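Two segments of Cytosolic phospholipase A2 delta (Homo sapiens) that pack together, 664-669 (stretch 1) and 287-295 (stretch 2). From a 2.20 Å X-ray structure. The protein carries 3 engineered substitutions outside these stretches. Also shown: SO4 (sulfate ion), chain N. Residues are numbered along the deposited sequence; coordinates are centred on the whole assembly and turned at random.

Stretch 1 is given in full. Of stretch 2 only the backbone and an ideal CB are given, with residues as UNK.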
# COMPACT_ATOMS: atom_id res chain seq x y z
N PHE B 664 11.71 3.71 10.37
CA PHE B 664 12.89 4.09 9.58
C PHE B 664 12.62 4.96 8.35
O PHE B 664 13.50 5.12 7.50
CB PHE B 664 13.66 2.84 9.17
CG PHE B 664 14.19 2.08 10.33
CD1 PHE B 664 15.37 2.48 10.93
CD2 PHE B 664 13.49 1.01 10.87
CE1 PHE B 664 15.86 1.80 12.03
CE2 PHE B 664 13.97 0.33 11.96
CZ PHE B 664 15.16 0.73 12.54
N ARG B 665 11.43 5.51 8.24
CA ARG B 665 11.18 6.52 7.22
C ARG B 665 12.13 7.69 7.49
O ARG B 665 12.30 8.09 8.64
CB ARG B 665 9.73 6.99 7.27
CG ARG B 665 9.43 8.08 6.25
CD ARG B 665 7.96 8.44 6.20
NE ARG B 665 7.71 9.55 5.29
CZ ARG B 665 6.51 10.06 5.03
NH1 ARG B 665 5.42 9.57 5.61
NH2 ARG B 665 6.41 11.08 4.18
N PRO B 666 12.76 8.24 6.43
CA PRO B 666 13.67 9.37 6.61
C PRO B 666 13.02 10.55 7.34
O PRO B 666 11.87 10.89 7.07
CB PRO B 666 14.04 9.77 5.18
CG PRO B 666 13.88 8.52 4.39
CD PRO B 666 12.73 7.78 5.02
N GLY B 667 13.76 11.15 8.27
CA GLY B 667 13.25 12.28 9.04
C GLY B 667 12.77 11.92 10.43
O GLY B 667 12.76 12.77 11.31
N ARG B 668 12.39 10.66 10.65
CA ARG B 668 11.81 10.27 11.94
C ARG B 668 12.86 10.17 13.07
O ARG B 668 12.55 10.49 14.21
CB ARG B 668 11.00 8.97 11.80
CG ARG B 668 9.79 9.14 10.88
CD ARG B 668 8.55 8.45 11.41
NE ARG B 668 7.36 8.92 10.69
CZ ARG B 668 6.68 8.23 9.78
NH1 ARG B 668 7.04 6.99 9.44
NH2 ARG B 668 5.62 8.78 9.19
N ARG B 669 14.06 9.71 12.74
CA ARG B 669 15.21 9.74 13.67
C ARG B 669 14.91 9.15 15.04
O ARG B 669 15.06 9.83 16.05
CB ARG B 669 15.70 11.17 13.91
CG ARG B 669 16.87 11.68 13.07
CD ARG B 669 16.40 12.50 11.89
NE ARG B 669 17.49 13.30 11.34
CZ ARG B 669 17.35 14.30 10.48
NH1 ARG B 669 16.15 14.66 10.03
NH2 ARG B 669 18.43 14.96 10.05
N UNK B 287 7.79 13.56 -2.14
CA UNK B 287 8.98 13.96 -1.39
C UNK B 287 9.36 12.88 -0.39
O UNK B 287 8.50 12.11 0.02
CB UNK B 287 8.75 15.29 -0.67
N UNK B 288 10.63 12.85 -0.01
CA UNK B 288 11.14 11.82 0.91
C UNK B 288 11.41 12.33 2.31
O UNK B 288 12.20 11.76 3.06
CB UNK B 288 12.43 11.22 0.35
N UNK B 289 10.76 13.41 2.69
CA UNK B 289 10.87 13.86 4.05
C UNK B 289 9.47 13.95 4.59
O UNK B 289 8.50 13.68 3.88
CB UNK B 289 11.61 15.19 4.16
N UNK B 290 9.38 14.27 5.86
CA UNK B 290 8.12 14.25 6.55
C UNK B 290 7.28 15.40 6.03
O UNK B 290 7.81 16.42 5.61
CB UNK B 290 8.31 14.34 8.07
N UNK B 291 5.96 15.21 6.00
CA UNK B 291 5.07 16.24 5.50
C UNK B 291 4.90 17.34 6.54
O UNK B 291 5.17 17.13 7.73
CB UNK B 291 3.71 15.64 5.12
N UNK B 292 4.44 18.49 6.08
CA UNK B 292 4.29 19.67 6.94
C UNK B 292 3.49 19.36 8.20
O UNK B 292 3.89 19.76 9.29
CB UNK B 292 3.61 20.80 6.17
N UNK B 293 2.39 18.64 8.04
CA UNK B 293 1.53 18.30 9.18
C UNK B 293 2.25 17.44 10.22
O UNK B 293 2.06 17.64 11.42
CB UNK B 293 0.28 17.57 8.69
N UNK B 294 3.09 16.50 9.78
CA UNK B 294 3.84 15.67 10.73
C UNK B 294 4.92 16.49 11.44
O UNK B 294 5.12 16.34 12.63
CB UNK B 294 4.47 14.48 10.01
N UNK B 295 5.60 17.36 10.69
CA UNK B 295 6.59 18.26 11.29
C UNK B 295 5.96 19.16 12.35
O UNK B 295 6.51 19.31 13.44
CB UNK B 295 7.25 19.12 10.21
S SO4 N . 17.26 10.73 8.32
O1 SO4 N . 16.73 10.02 9.50
O2 SO4 N . 18.72 10.94 8.49
O3 SO4 N . 17.05 9.91 7.11
O4 SO4 N . 16.61 12.05 8.17

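Stretch 1 offers a type II turn from Arg665 to Arg668, closed by Arg668 N to Arg665 O at 3.3 Å, with two arginine side chains reaching past it. Any partner must meet a small turn surface, the carbonyls of Pro666 and Gly667 and two positive charges.

Position 287 has an ideal CB with nothing of stretch 1 within 5.5 Å, so the contact sets no demand. Its phi/psi of 172/156 is extended, in a region that glycine enters most easily. The deposited residue is Gly287.

At 288 the CB points sideways, 5.1 Å from Pro666 CG, and the neighbouring surface is a proline ring. A hydrophobic side chain, aliphatic or aromatic, would suit, though at that distance nothing selects tightly. Phe288 is found, chi1 m; the closest approach of its side chain is Phe288 CB to Pro666 CG, 5.1 Å, so the ring makes no tight contact with stretch 1. The tight contact belongs to its backbone: Phe288 O lies 3.4 Å from Pro666 CB, which any residue here could provide.

Position 289 directs its CB away, yet its CA and Gly667 CA are the closest CA pair across the contact. Its carbonyl faces the Arg665 guanidinium, a role independent of side chain. A polar residue bending back toward the carbonyl of Pro666 would be reasonable, and so would several small ones. It is Asn289. Its O accepts a weak hydrogen bond from Arg665 NH2 at 3.3 Å, while a water bridges OD1, at 2.4 Å from the water O, to Pro666 O, at 3.4 Å in a weak bond.

The CB of 290 also points sideways, 5.1 Å from Pro666 O and 5.4 Å from Gly667 CA, so a side chain of some length could reach the turn and the aliphatic part of Arg668. A branched aliphatic or methionine would fit. Leu290, chi1 m and chi2 t, sets CD2 3.5 Å from Pro666 O, 3.9 Å from Arg668 CG and over one face of the Arg665 guanidinium; CD1 lies 3.6 Å from Gly667 O. The backbone angles of Gly667 call for glycine in any case, and the missing CB also leaves space for the leucine: an ideal CB on Gly667 would lie 2.9 Å from Leu290 CG, a clash.

Position 291 stands just before a helix, so a capping side chain is favoured: Ser, Thr, Asp or Asn would be usual. Cys291 does the job with sulfur, SG accepting from N of residue 294 at 3.5 Å.

Positions 292 and 293 point out of reach of stretch 1; helix-compatible residues suffice, and Ala292 and Glu293 fill them.

At 294 the CB points toward stretch 1. It is too far for a short side chain, but the Arg668 guanidinium lies ahead, so an acid long enough to span the gap, glutamate before aspartate, is the natural choice. Glu294, extended with chi1 and chi2 both t, forms a two-pronged salt bridge: Arg668 NE to Glu294 OE2 at 2.8 Å and Arg668 NH2 to Glu294 OE1 at 3.0 Å.

Position 295 is beyond reach, leaving polar helix residues open. Gln295 turns back, NE2 donating to Leu290 O at 2.9 Å.

Stretch 2 (287-295) GFNLCAEEQ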
# COMPACT_ATOMS: atom_id res chain seq x y z
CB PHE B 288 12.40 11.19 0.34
CG PHE B 288 12.13 10.28 -0.80
CD1 PHE B 288 11.78 8.96 -0.57
CD2 PHE B 288 12.18 10.76 -2.10
CE1 PHE B 288 11.51 8.12 -1.61
CE2 PHE B 288 11.91 9.92 -3.16
CZ PHE B 288 11.58 8.59 -2.92
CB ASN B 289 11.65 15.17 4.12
CG ASN B 289 13.16 14.93 4.04
OD1 ASN B 289 13.78 14.44 5.00
ND2 ASN B 289 13.74 15.24 2.90
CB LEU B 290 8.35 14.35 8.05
CG LEU B 290 9.24 13.26 8.65
CD1 LEU B 290 9.38 13.47 10.15
CD2 LEU B 290 8.72 11.86 8.35
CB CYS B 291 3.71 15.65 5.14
SG CYS B 291 2.75 15.08 6.55
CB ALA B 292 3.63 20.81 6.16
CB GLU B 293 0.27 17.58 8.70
CG GLU B 293 -0.71 18.47 7.93
CD GLU B 293 -1.69 19.22 8.82
OE1 GLU B 293 -1.75 19.00 10.06
OE2 GLU B 293 -2.43 20.06 8.27
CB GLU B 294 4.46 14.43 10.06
CG GLU B 294 5.25 13.56 11.04
CD GLU B 294 5.58 12.17 10.52
OE1 GLU B 294 4.96 11.70 9.54
OE2 GLU B 294 6.48 11.52 11.12
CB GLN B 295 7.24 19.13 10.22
CG GLN B 295 8.25 18.39 9.39
CD GLN B 295 8.83 19.26 8.29
OE1 GLN B 295 9.22 20.41 8.52
NE2 GLN B 295 8.89 18.71 7.07
O HOH W 1 12.30 14.26 6.92
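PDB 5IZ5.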